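Long-range contacts in uroporphyrinogen III synthase (Thermus thermophilus, PDB 1WCW), which probably catalyses the ring closure of hydroxymethylbilane to uroporphyrinogen III, an early step in the making of haem and other tetrapyrroles: residues A[10-15]-A[34-39]; A[215-220]-A[235-240]; A[190-195]-A[222-227]; A[24-29]-A[247-252]; A[40-45]-A[164-169]. All blocks are in the same frame, centred on the assembly; numbering follows the deposited sequence.

Interaction 1 (A[10-15]-A[34-39]); sequences RVAYAG and LLFPVQ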
# COMPACT_ATOMS: atom_id res chain seq x y z
N ARG A 10 19.72 12.66 -10.04
CA ARG A 10 18.85 13.14 -8.98
C ARG A 10 17.64 12.18 -8.89
O ARG A 10 16.89 12.06 -9.86
CB ARG A 10 18.32 14.53 -9.28
CG ARG A 10 19.37 15.69 -9.13
CD ARG A 10 20.40 15.81 -10.13
NE ARG A 10 21.07 17.13 -9.99
CZ ARG A 10 20.64 18.31 -10.43
NH1 ARG A 10 21.39 19.38 -10.22
NH2 ARG A 10 19.47 18.47 -11.03
N VAL A 11 17.49 11.57 -7.73
CA VAL A 11 16.44 10.57 -7.51
C VAL A 11 15.56 11.00 -6.36
O VAL A 11 15.99 11.19 -5.20
CB VAL A 11 17.02 9.20 -7.19
CG1 VAL A 11 15.89 8.12 -7.14
CG2 VAL A 11 18.11 8.78 -8.24
N ALA A 12 14.30 11.22 -6.67
CA ALA A 12 13.27 11.60 -5.68
C ALA A 12 12.64 10.32 -5.09
O ALA A 12 12.56 9.29 -5.81
CB ALA A 12 12.25 12.40 -6.34
N TYR A 13 12.22 10.37 -3.86
CA TYR A 13 11.60 9.26 -3.16
C TYR A 13 10.25 9.70 -2.69
O TYR A 13 10.13 10.72 -2.00
CB TYR A 13 12.48 8.89 -1.99
CG TYR A 13 12.07 7.70 -1.18
CD1 TYR A 13 11.60 7.84 0.13
CD2 TYR A 13 12.17 6.43 -1.72
CE1 TYR A 13 11.24 6.71 0.88
CE2 TYR A 13 11.82 5.33 -1.00
CZ TYR A 13 11.36 5.49 0.28
OH TYR A 13 11.01 4.35 0.99
N ALA A 14 9.20 8.96 -3.07
CA ALA A 14 7.81 9.33 -2.71
C ALA A 14 7.36 8.65 -1.41
O ALA A 14 6.22 8.91 -1.02
CB ALA A 14 6.86 8.96 -3.87
N GLY A 15 8.19 7.84 -0.79
CA GLY A 15 7.82 7.12 0.43
C GLY A 15 7.93 7.95 1.68
O GLY A 15 8.43 9.07 1.70
N LEU A 34 16.34 13.23 -3.16
CA LEU A 34 15.35 14.26 -2.79
C LEU A 34 14.18 13.56 -2.16
O LEU A 34 13.71 12.52 -2.69
CB LEU A 34 14.87 15.04 -3.97
CG LEU A 34 15.99 15.84 -4.65
CD1 LEU A 34 15.46 16.44 -5.98
CD2 LEU A 34 16.43 16.97 -3.72
N LEU A 35 13.62 14.08 -1.09
CA LEU A 35 12.54 13.45 -0.38
C LEU A 35 11.29 14.22 -0.61
O LEU A 35 11.16 15.36 -0.18
CB LEU A 35 12.82 13.41 1.14
CG LEU A 35 14.16 12.76 1.53
CD1 LEU A 35 14.34 12.85 3.06
CD2 LEU A 35 14.20 11.31 1.07
N PHE A 36 10.33 13.56 -1.27
CA PHE A 36 9.03 14.14 -1.60
C PHE A 36 7.91 13.17 -1.17
O PHE A 36 7.28 12.55 -2.05
CB PHE A 36 8.95 14.48 -3.11
CG PHE A 36 9.78 15.67 -3.49
CD1 PHE A 36 10.94 15.56 -4.23
CD2 PHE A 36 9.35 16.94 -3.13
CE1 PHE A 36 11.65 16.74 -4.60
CE2 PHE A 36 10.08 18.06 -3.51
CZ PHE A 36 11.22 17.94 -4.24
N PRO A 37 7.65 13.04 0.13
CA PRO A 37 6.58 12.12 0.54
C PRO A 37 5.24 12.59 0.01
O PRO A 37 4.93 13.78 -0.02
CB PRO A 37 6.60 12.16 2.07
CG PRO A 37 7.36 13.42 2.39
CD PRO A 37 8.35 13.66 1.28
N VAL A 38 4.40 11.64 -0.35
CA VAL A 38 3.09 11.97 -0.86
C VAL A 38 2.00 11.48 0.09
O VAL A 38 0.79 11.66 -0.24
CB VAL A 38 2.83 11.36 -2.26
CG1 VAL A 38 3.83 11.92 -3.29
CG2 VAL A 38 2.91 9.85 -2.26
N GLN A 39 2.35 10.90 1.22
CA GLN A 39 1.35 10.39 2.14
C GLN A 39 1.67 10.79 3.55
O GLN A 39 2.82 11.13 3.92
CB GLN A 39 1.22 8.87 2.07
CG GLN A 39 2.17 8.11 2.95
CD GLN A 39 2.39 6.70 2.39
OE1 GLN A 39 3.22 6.50 1.53
NE2 GLN A 39 1.64 5.72 2.90
O HOH W 1 4.74 8.94 1.16
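Ala12 and Tyr13 lie beside Leu34 and Leu35 as parallel neighbours in a sheet. Leu34 N donates to Val11 O at 2.9 Å. Tyr13 N donates to Leu34 O, also at 2.9 Å. Phe36 N continues the pattern past the strand end, 2.9 Å from Tyr13 O. Further on the pairing weakens: Val38 N is 3.3 Å from Ala14 O, a weak bond. A water closes this end. It donates to Ala14 O at 2.6 Å and to Gln39 OE1, and accepts from Val38 N. Ala14 O is therefore gripped by the water as well as by the weak amide bond.

Side chains alternate between the faces. On one face Ala12 CB meets the edge of the Phe36 ring, 4.0 Å from CD1. On the other, Leu35 CD2 lies 4.3 Å from Tyr13 CB. Tyr13 CG is anti to the backbone N (chi1 -176°), and the ring leads away from the 34-39 segment. Gly15 N sits above one ring face, toward the rim. Pro37 CB rests on Gly15 O at 3.6 Å.

The next shell covers both faces. Phe22 of helix 19-28 touches Val11 and Leu35 and stacks with the Tyr13 ring. Leu175 and Ala178 of helix 169-181 pack against Phe36. Gln194 NE2 holds Gln39 OE1 with a further bond. The two strands and helix 19-28 between them form a beta-alpha-beta unit, which sets strand 32-35 at one edge of the five-stranded parallel sheet.

Interaction 2 (A[215-220]-A[235-240]); sequences RVKALA and KPFYVD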
# COMPACT_ATOMS: atom_id res chain seq x y z
N ARG A 215 10.39 12.24 -19.44
CA ARG A 215 11.44 13.09 -18.86
C ARG A 215 12.00 12.62 -17.53
O ARG A 215 13.18 12.90 -17.23
CB ARG A 215 10.97 14.54 -18.66
CG ARG A 215 10.56 15.32 -19.95
CD ARG A 215 9.94 16.68 -19.57
NE ARG A 215 9.71 16.84 -18.14
CZ ARG A 215 8.52 16.99 -17.59
NH1 ARG A 215 8.40 17.11 -16.27
NH2 ARG A 215 7.43 17.03 -18.35
N VAL A 216 11.18 11.99 -16.68
CA VAL A 216 11.66 11.50 -15.38
C VAL A 216 11.40 10.01 -15.37
O VAL A 216 10.27 9.58 -15.70
CB VAL A 216 10.81 12.17 -14.28
CG1 VAL A 216 11.21 11.59 -12.92
CG2 VAL A 216 11.05 13.67 -14.31
N LYS A 217 12.36 9.22 -14.99
CA LYS A 217 12.15 7.75 -15.01
C LYS A 217 11.41 7.31 -13.74
O LYS A 217 11.91 7.56 -12.63
CB LYS A 217 13.50 7.10 -15.16
CG LYS A 217 14.08 7.37 -16.57
CD LYS A 217 15.48 6.87 -16.65
CE LYS A 217 16.05 7.07 -18.08
NZ LYS A 217 16.11 8.48 -18.49
N ALA A 218 10.30 6.60 -13.91
CA ALA A 218 9.57 6.10 -12.77
C ALA A 218 10.12 4.77 -12.34
O ALA A 218 10.33 3.86 -13.20
CB ALA A 218 8.11 5.99 -13.11
N LEU A 219 10.42 4.62 -11.06
CA LEU A 219 10.98 3.39 -10.53
C LEU A 219 9.97 2.83 -9.57
O LEU A 219 9.38 3.58 -8.79
CB LEU A 219 12.31 3.63 -9.76
CG LEU A 219 13.26 4.60 -10.47
CD1 LEU A 219 14.48 4.85 -9.61
CD2 LEU A 219 13.69 4.08 -11.80
N ALA A 220 9.78 1.50 -9.61
CA ALA A 220 8.76 0.88 -8.72
C ALA A 220 9.34 -0.25 -7.89
O ALA A 220 10.03 -1.08 -8.50
CB ALA A 220 7.57 0.32 -9.56
N LYS A 235 4.64 3.75 -17.87
CA LYS A 235 5.37 2.52 -17.80
C LYS A 235 6.65 2.72 -16.96
O LYS A 235 7.50 3.55 -17.31
CB LYS A 235 5.79 2.10 -19.24
CG LYS A 235 6.57 0.79 -19.28
CD LYS A 235 7.10 0.56 -20.68
CE LYS A 235 8.06 -0.58 -20.76
NZ LYS A 235 9.37 -0.18 -20.18
N PRO A 236 6.83 1.99 -15.86
CA PRO A 236 8.05 2.17 -15.05
C PRO A 236 9.28 1.89 -15.87
O PRO A 236 9.28 0.93 -16.70
CB PRO A 236 7.95 1.15 -13.96
CG PRO A 236 6.54 0.69 -13.97
CD PRO A 236 5.94 0.97 -15.31
N PHE A 237 10.34 2.64 -15.65
CA PHE A 237 11.57 2.39 -16.34
C PHE A 237 12.19 1.15 -15.69
O PHE A 237 12.89 0.35 -16.37
CB PHE A 237 12.53 3.60 -16.13
CG PHE A 237 13.89 3.41 -16.75
CD1 PHE A 237 14.05 3.56 -18.12
CD2 PHE A 237 14.98 3.08 -15.95
CE1 PHE A 237 15.30 3.37 -18.71
CE2 PHE A 237 16.26 2.88 -16.52
CZ PHE A 237 16.39 3.03 -17.90
N TYR A 238 12.12 0.97 -14.39
CA TYR A 238 12.72 -0.16 -13.68
C TYR A 238 11.80 -0.60 -12.55
O TYR A 238 11.22 0.23 -11.82
CB TYR A 238 14.06 0.29 -13.13
CG TYR A 238 14.80 -0.73 -12.34
CD1 TYR A 238 15.53 -1.75 -12.96
CD2 TYR A 238 14.68 -0.76 -10.98
CE1 TYR A 238 16.09 -2.82 -12.14
CE2 TYR A 238 15.23 -1.77 -10.19
CZ TYR A 238 15.91 -2.78 -10.79
OH TYR A 238 16.34 -3.76 -9.90
N VAL A 239 11.62 -1.92 -12.41
CA VAL A 239 10.80 -2.51 -11.36
C VAL A 239 11.66 -3.46 -10.51
O VAL A 239 12.23 -4.42 -11.07
CB VAL A 239 9.60 -3.27 -11.90
CG1 VAL A 239 8.76 -3.87 -10.77
CG2 VAL A 239 8.77 -2.36 -12.77
N ASP A 240 11.74 -3.21 -9.23
CA ASP A 240 12.52 -4.07 -8.32
C ASP A 240 11.57 -4.98 -7.54
O ASP A 240 10.56 -4.55 -7.01
CB ASP A 240 13.27 -3.26 -7.34
CG ASP A 240 14.30 -4.06 -6.63
OD1 ASP A 240 15.43 -4.21 -7.16
OD2 ASP A 240 13.96 -4.52 -5.55
O HOH W 2 8.97 5.86 -16.43
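Lys217 and Phe237 run side by side, with the lysine chain laid over one face of the ring. This is a CH-pi contact: Lys217 CD stands 3.7 Å from the ring centroid of Phe237, almost on the normal. Phe237 CG is anti to the backbone N (chi1 177°), which sets it beside the lysine chain. Lys217 NZ adds at most a weak cation-pi attraction.

Leu219 CD2 lies at the edge of the Phe237 ring and 4.0 Å from Tyr238 CB. On the face of the sheet that carries Ala220 and Val239, Ala220 CB is 4.4 Å from Val239 CG2. An alanine in place of Phe237 would probably leave the Lys217 chain without its ring support and open a gap beside Leu219 CD2.

In the backbone, Phe237 N is 2.7 Å from Ala218 O. Ala220 N is 2.9 Å from Tyr238 O, and Asp240 N is 2.8 Å from Ala220 O. A water bridges Ala218 N and Lys235 O.

Tyr238 OH donates to the anti lone pair of Asp240 OD1, at 2.9 Å. Ser247 OG also bonds to Asp240 OD1. Strand 217-221, helix 223-231 and strand 238-240 make a beta-alpha-beta unit, with 238-240 outermost in the five-stranded parallel sheet.

Interaction 3 (A[190-195]-A[222-227]); sequences VAAIQV and GRVTAD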
# COMPACT_ATOMS: atom_id res chain seq x y z
N VAL A 190 7.43 3.18 -3.60
CA VAL A 190 7.54 1.91 -2.89
C VAL A 190 6.23 1.26 -2.54
O VAL A 190 6.20 0.15 -2.04
CB VAL A 190 8.43 1.96 -1.64
CG1 VAL A 190 9.87 2.37 -2.08
CG2 VAL A 190 7.88 2.91 -0.68
N ALA A 191 5.13 1.90 -2.89
CA ALA A 191 3.82 1.29 -2.65
C ALA A 191 2.86 1.84 -3.68
O ALA A 191 2.92 3.02 -4.04
CB ALA A 191 3.31 1.69 -1.22
N ALA A 192 1.89 1.06 -4.08
CA ALA A 192 0.90 1.50 -5.02
C ALA A 192 0.14 2.69 -4.55
O ALA A 192 -0.20 3.56 -5.37
CB ALA A 192 -0.08 0.33 -5.32
N ILE A 193 -0.15 2.77 -3.24
CA ILE A 193 -0.91 3.92 -2.78
C ILE A 193 -0.17 5.26 -3.04
O ILE A 193 -0.81 6.29 -3.20
CB ILE A 193 -1.28 3.74 -1.28
CG1 ILE A 193 -2.49 4.60 -0.94
CG2 ILE A 193 -0.07 4.05 -0.41
CD1 ILE A 193 -3.04 4.29 0.53
N GLN A 194 1.15 5.26 -3.11
CA GLN A 194 1.86 6.52 -3.38
C GLN A 194 1.60 6.95 -4.85
O GLN A 194 1.49 8.14 -5.11
CB GLN A 194 3.36 6.30 -3.22
CG GLN A 194 3.67 6.15 -1.73
CD GLN A 194 4.89 5.37 -1.41
OE1 GLN A 194 5.68 5.09 -2.27
NE2 GLN A 194 5.07 5.05 -0.14
N VAL A 195 1.51 5.99 -5.77
CA VAL A 195 1.19 6.30 -7.16
C VAL A 195 -0.22 6.86 -7.18
O VAL A 195 -0.44 7.88 -7.84
CB VAL A 195 1.22 4.99 -8.02
CG1 VAL A 195 0.83 5.33 -9.47
CG2 VAL A 195 2.62 4.37 -8.01
N GLY A 222 8.11 -3.35 -6.36
CA GLY A 222 6.98 -4.27 -6.30
C GLY A 222 6.15 -4.27 -7.58
O GLY A 222 5.93 -3.18 -8.23
N ARG A 223 5.68 -5.44 -8.00
CA ARG A 223 4.83 -5.55 -9.15
C ARG A 223 3.48 -4.80 -8.98
O ARG A 223 2.92 -4.28 -9.97
CB ARG A 223 4.56 -7.07 -9.46
CG ARG A 223 4.45 -7.44 -10.90
CD ARG A 223 5.77 -7.17 -11.60
NE ARG A 223 5.57 -6.25 -12.73
CZ ARG A 223 6.50 -5.93 -13.60
NH1 ARG A 223 6.23 -5.10 -14.58
NH2 ARG A 223 7.71 -6.48 -13.50
N VAL A 224 2.97 -4.79 -7.77
CA VAL A 224 1.71 -4.10 -7.55
C VAL A 224 1.88 -2.57 -7.72
O VAL A 224 1.06 -1.89 -8.31
CB VAL A 224 1.12 -4.42 -6.13
CG1 VAL A 224 -0.14 -3.64 -5.94
CG2 VAL A 224 0.77 -5.96 -6.04
N THR A 225 3.01 -2.04 -7.25
CA THR A 225 3.34 -0.61 -7.46
C THR A 225 3.53 -0.37 -8.98
O THR A 225 2.97 0.65 -9.49
CB THR A 225 4.63 -0.31 -6.76
OG1 THR A 225 4.45 -0.58 -5.36
CG2 THR A 225 4.98 1.24 -6.88
N ALA A 226 4.19 -1.24 -9.73
CA ALA A 226 4.35 -1.03 -11.12
C ALA A 226 3.01 -1.07 -11.82
O ALA A 226 2.78 -0.27 -12.75
CB ALA A 226 5.24 -2.15 -11.69
N ASP A 227 2.10 -1.96 -11.43
CA ASP A 227 0.81 -2.02 -12.06
C ASP A 227 -0.00 -0.80 -11.77
O ASP A 227 -0.77 -0.37 -12.64
CB ASP A 227 0.06 -3.34 -11.68
CG ASP A 227 0.63 -4.58 -12.39
OD1 ASP A 227 0.39 -5.71 -11.92
OD2 ASP A 227 1.30 -4.45 -13.43
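Thr225 packs on Ala191, Ala192 and Val195 where two neighbouring strands of the parallel alpha/beta sheet give way to helices. Strand 186-189 leads into helix 192-201, and strand 217-221 leads into helix 223-231. The two helix starts come very close: Ala192 CA is 4.0 Å from Thr225 CA. No hydrogen bond passes between the segments.

Thr225 is the most covered residue. Both of its branches touch the other segment. Thr225 OG1 lies 3.3 Å from Ala191 C. Ala192 N is at a similar distance, but its angle is too poor for a bond. The hydroxyl is instead bonded to Val221 O, at the end of the strand that leads into its helix. The methyl is anti to the backbone N (chi1 of OG1 -61°), and Thr225 CG2 comes 3.9 Å from Ala191 C.

Ala192 comes next. Its methyl meets the neighbouring helix start at Val224, with Ala192 CB 4.0 Å from Val224 CG1. Its side chain is also about 4 Å from a bound glycerol, probably from the crystallisation liquor. Val195 stands one turn along its helix. It crosses Thr225 obliquely and also touches Ala228 and Leu229 of helix 223-231. Phe189 of strand 186-189 touches both Val195 and Thr225.

The turn before Ala192 is held from its own helix. Gln194 OE1 accepts from Val190 N at 2.9 Å and weakly from Ala191 N. Across the contact, Val195 CG2 meets the methyl of Thr225, CG2, at 4.1 Å.

Interaction 4 (A[24-29]-A[247-252]); sequences ALAEKL and SLLQGF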
# COMPACT_ATOMS: atom_id res chain seq x y z
N ALA A 24 20.55 7.91 2.77
CA ALA A 24 21.87 7.39 3.03
C ALA A 24 22.39 6.49 1.92
O ALA A 24 23.53 6.64 1.49
CB ALA A 24 21.89 6.64 4.37
N LEU A 25 21.57 5.55 1.47
CA LEU A 25 21.95 4.62 0.45
C LEU A 25 22.15 5.37 -0.86
O LEU A 25 23.14 5.17 -1.59
CB LEU A 25 20.83 3.60 0.30
CG LEU A 25 21.20 2.12 0.11
CD1 LEU A 25 22.24 1.97 -0.99
CD2 LEU A 25 21.74 1.64 1.42
N ALA A 26 21.24 6.29 -1.23
CA ALA A 26 21.42 7.02 -2.45
C ALA A 26 22.73 7.80 -2.48
O ALA A 26 23.43 7.79 -3.52
CB ALA A 26 20.21 7.98 -2.69
N GLU A 27 23.07 8.47 -1.40
CA GLU A 27 24.31 9.20 -1.34
C GLU A 27 25.50 8.26 -1.51
O GLU A 27 26.47 8.61 -2.22
CB GLU A 27 24.44 9.90 0.01
CG GLU A 27 23.45 11.04 0.20
CD GLU A 27 23.46 11.64 1.61
OE1 GLU A 27 23.66 10.89 2.60
OE2 GLU A 27 23.24 12.88 1.75
N LYS A 28 25.46 7.10 -0.86
CA LYS A 28 26.60 6.13 -0.99
C LYS A 28 26.75 5.61 -2.40
O LYS A 28 27.87 5.26 -2.86
CB LYS A 28 26.39 4.95 -0.02
CG LYS A 28 26.54 5.32 1.43
CD LYS A 28 26.42 4.11 2.34
CE LYS A 28 26.63 4.55 3.80
NZ LYS A 28 26.27 3.47 4.78
N LEU A 29 25.67 5.59 -3.16
CA LEU A 29 25.72 5.11 -4.55
C LEU A 29 26.01 6.20 -5.54
O LEU A 29 26.03 5.97 -6.75
CB LEU A 29 24.38 4.40 -4.88
CG LEU A 29 24.13 3.14 -4.06
CD1 LEU A 29 22.76 2.57 -4.37
CD2 LEU A 29 25.19 2.10 -4.34
N SER A 247 18.73 -2.61 -3.55
CA SER A 247 18.52 -3.32 -4.80
C SER A 247 17.87 -2.40 -5.86
O SER A 247 18.21 -2.42 -7.07
CB SER A 247 17.64 -4.57 -4.56
OG SER A 247 17.33 -5.24 -5.76
N LEU A 248 16.89 -1.63 -5.40
CA LEU A 248 16.18 -0.73 -6.27
C LEU A 248 17.14 0.24 -6.92
O LEU A 248 17.19 0.41 -8.16
CB LEU A 248 15.23 0.04 -5.39
CG LEU A 248 14.62 1.26 -6.07
CD1 LEU A 248 13.77 0.73 -7.20
CD2 LEU A 248 13.78 2.05 -5.05
N LEU A 249 17.91 0.86 -6.07
CA LEU A 249 18.85 1.86 -6.52
C LEU A 249 19.97 1.34 -7.35
O LEU A 249 20.33 1.93 -8.38
CB LEU A 249 19.42 2.66 -5.36
CG LEU A 249 18.33 3.52 -4.71
CD1 LEU A 249 18.82 4.06 -3.34
CD2 LEU A 249 18.00 4.68 -5.65
N GLN A 250 20.51 0.17 -6.96
CA GLN A 250 21.59 -0.40 -7.72
C GLN A 250 21.14 -0.99 -9.02
O GLN A 250 21.82 -0.87 -10.05
CB GLN A 250 22.31 -1.47 -6.90
CG GLN A 250 22.82 -0.84 -5.65
CD GLN A 250 23.63 -1.81 -4.90
OE1 GLN A 250 24.77 -2.09 -5.30
NE2 GLN A 250 23.07 -2.36 -3.82
N GLY A 251 19.97 -1.59 -8.98
CA GLY A 251 19.41 -2.14 -10.21
C GLY A 251 19.11 -1.01 -11.20
O GLY A 251 19.40 -1.10 -12.42
N PHE A 252 18.55 0.11 -10.68
CA PHE A 252 18.37 1.27 -11.53
C PHE A 252 19.68 1.80 -12.12
O PHE A 252 19.75 2.08 -13.29
CB PHE A 252 17.66 2.37 -10.73
CG PHE A 252 17.60 3.70 -11.45
CD1 PHE A 252 17.01 3.81 -12.70
CD2 PHE A 252 18.12 4.83 -10.86
CE1 PHE A 252 16.93 5.03 -13.32
CE2 PHE A 252 18.04 6.10 -11.50
CZ PHE A 252 17.44 6.18 -12.73
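Leu29 and Leu249 join two helices that lie on the same face of the five-stranded parallel sheet. Leu29 follows the last turn of helix 19-28, and Leu249 lies near the start of helix 245-260. The side chains meet through apolar atoms, and no hydrogen bond crosses the contact. Leu29 CD1 makes the tightest approach. It presses on Leu249 CB at 3.5 Å, closer than usual for two carbons. The same methyl lies 3.6 Å from Gln250 CG, and the Leu29 side chain crosses that of Gln250 at about a right angle.

The sheet beneath has helices on both faces, an alpha/beta/alpha layering. On this side Phe252 and Leu248 turn down to it and reach Leu219. Leu249 turns instead toward helix 19-28.

Its CG is anti to the carbonyl carbon (chi1 -67°). Beyond it, Leu249 CD1 is the second touching methyl. Leu249 CD1 lies close to the helix backbone, 3.9 Å from Ala26 N. The same methyl is 4.2 Å from Ala26 CB and 4.2 Å from Leu25 CB. Gln250 spends its amide within its own helix, where NE2 bonds to Gly246 O. Leu29 O, at the end of its helix, accepts a hydrogen bond from Lys253 NZ.

Interaction 5 (A[40-45]-A[164-169]); sequences ATEKVP and RHLPDP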
# COMPACT_ATOMS: atom_id res chain seq x y z
N ALA A 40 0.63 10.71 4.36
CA ALA A 40 0.70 10.93 5.77
C ALA A 40 0.02 9.67 6.36
O ALA A 40 -0.78 8.99 5.67
CB ALA A 40 -0.06 12.13 6.08
N THR A 41 0.35 9.28 7.57
CA THR A 41 -0.29 8.10 8.13
C THR A 41 -0.69 8.44 9.57
O THR A 41 0.07 9.11 10.29
CB THR A 41 0.69 6.90 8.07
OG1 THR A 41 1.13 6.69 6.70
CG2 THR A 41 -0.00 5.66 8.57
N GLU A 42 -1.89 8.06 9.99
CA GLU A 42 -2.27 8.35 11.36
C GLU A 42 -3.05 7.21 11.92
O GLU A 42 -3.90 6.57 11.24
CB GLU A 42 -3.12 9.62 11.45
CG GLU A 42 -4.40 9.56 10.66
CD GLU A 42 -5.32 10.74 10.86
OE1 GLU A 42 -6.50 10.64 10.46
OE2 GLU A 42 -4.86 11.77 11.41
N LYS A 43 -2.72 6.86 13.15
CA LYS A 43 -3.44 5.79 13.81
C LYS A 43 -4.77 6.32 14.23
O LYS A 43 -4.91 7.47 14.64
CB LYS A 43 -2.72 5.28 15.06
CG LYS A 43 -1.36 4.66 14.84
CD LYS A 43 -1.41 3.40 13.97
CE LYS A 43 -0.04 2.71 13.91
NZ LYS A 43 -0.08 1.58 12.95
N VAL A 44 -5.79 5.51 14.13
CA VAL A 44 -7.12 5.89 14.57
C VAL A 44 -7.22 5.50 16.10
O VAL A 44 -6.91 4.37 16.48
CB VAL A 44 -8.20 5.13 13.78
CG1 VAL A 44 -9.52 5.44 14.34
CG2 VAL A 44 -8.18 5.56 12.24
N PRO A 45 -7.62 6.44 16.98
CA PRO A 45 -7.72 6.12 18.42
C PRO A 45 -8.66 4.99 18.56
O PRO A 45 -9.75 4.97 17.99
CB PRO A 45 -8.25 7.41 19.04
CG PRO A 45 -7.75 8.47 18.08
CD PRO A 45 -7.95 7.84 16.70
N ARG A 164 -5.06 5.11 9.11
CA ARG A 164 -5.37 5.67 7.82
C ARG A 164 -4.16 6.22 7.12
O ARG A 164 -3.39 6.98 7.69
CB ARG A 164 -6.32 6.87 7.93
CG ARG A 164 -7.72 6.65 8.44
CD ARG A 164 -8.38 8.04 8.58
NE ARG A 164 -9.71 8.07 8.00
CZ ARG A 164 -10.50 9.12 8.08
NH1 ARG A 164 -11.71 9.08 7.53
NH2 ARG A 164 -10.07 10.21 8.72
N HIS A 165 -4.00 5.87 5.86
CA HIS A 165 -3.00 6.53 4.99
C HIS A 165 -3.83 7.59 4.33
O HIS A 165 -4.95 7.32 3.83
CB HIS A 165 -2.46 5.58 3.90
CG HIS A 165 -1.47 4.65 4.41
ND1 HIS A 165 -1.44 3.30 4.15
CD2 HIS A 165 -0.42 4.88 5.24
CE1 HIS A 165 -0.43 2.74 4.78
NE2 HIS A 165 0.21 3.68 5.45
N LEU A 166 -3.32 8.81 4.32
CA LEU A 166 -3.98 9.91 3.64
C LEU A 166 -3.01 10.58 2.75
O LEU A 166 -1.81 10.48 2.95
CB LEU A 166 -4.32 10.98 4.65
CG LEU A 166 -5.21 10.55 5.81
CD1 LEU A 166 -5.19 11.57 6.95
CD2 LEU A 166 -6.58 10.37 5.27
N PRO A 167 -3.47 11.27 1.74
CA PRO A 167 -2.52 11.99 0.88
C PRO A 167 -1.92 13.17 1.64
O PRO A 167 -2.49 13.64 2.67
CB PRO A 167 -3.40 12.49 -0.27
CG PRO A 167 -4.80 12.65 0.39
CD PRO A 167 -4.88 11.47 1.36
N ASP A 168 -0.73 13.60 1.25
CA ASP A 168 -0.14 14.84 1.81
C ASP A 168 -0.36 15.79 0.60
O ASP A 168 0.50 15.90 -0.31
CB ASP A 168 1.36 14.63 2.08
CG ASP A 168 2.01 15.83 2.66
OD1 ASP A 168 1.54 16.93 2.37
OD2 ASP A 168 3.00 15.65 3.40
N PRO A 169 -1.48 16.56 0.59
CA PRO A 169 -1.76 17.41 -0.56
C PRO A 169 -0.68 18.37 -0.95
O PRO A 169 -0.38 18.50 -2.14
CB PRO A 169 -3.08 18.11 -0.18
CG PRO A 169 -3.68 17.18 0.80
CD PRO A 169 -2.50 16.72 1.64
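Ala40 and Leu166 exchange two backbone hydrogen bonds as an antiparallel pair. Ala40 N donates to Leu166 O at 2.8 Å, and Leu166 N returns the bond to Ala40 O at 2.9 Å. Glu42 and Arg164 do the same two residues on. Glu42 N lies 3.0 Å from Arg164 O, and Arg164 N lies 2.8 Å from Glu42 O. The amides and carbonyls of both pairs are thus satisfied across the strands.

Between them Thr41 and His165 form a non-hydrogen-bonded pair, their side chains side by side. The His165 ring meets Tyr163 edge-to-face, and His165 CB touches Ile193 CD1. An alanine in place of His165 would probably open a gap beside Thr41 and leave Tyr163 without its edge-to-face partner.

On the other face, Glu42 and Arg164 point the same way. Glu42 CG lies between the backbone N and the carbonyl carbon (chi1 60°), and the extended chain runs beside Arg164. Their charged groups are nearly coplanar, 7° apart. The salt bridge is long: Glu42 OE1 is 4.0 Å from Arg164 NH2, at the guanidinium edge. Val44 CG2 packs on Arg164 CG, also at 4.0 Å.

Past the pairing, Asp168 N bonds to Val38 O. Asp168 is the N-cap of helix 169-181, its OD1 accepting from Gly171 N. The contact is the two-stranded antiparallel ribbon that connects the two domains in enzymes of this family.

Interactions 1 and 2 lie in one parallel sheet, at its two edges, with centres about 14 Å apart. Strand 186-189 lies between them. Interaction 3 joins the helix starts that follow strands 186-189 and 217-221. It touches interaction 1 through Val190 and Tyr13, and interaction 2 through Gly222 and Asp240. Interaction 4 ties helix 19-28 to helix 245-260, so the two ends of the chain meet in one domain. Interactions 2, 3 and 5 fall inside the stretch of chain that interaction 4 closes. Interaction 5 continues from interaction 1 along the chain and leaves this domain; its centre is about 28 Å from that of interaction 4. The second domain is thus an insertion, carried on two strands.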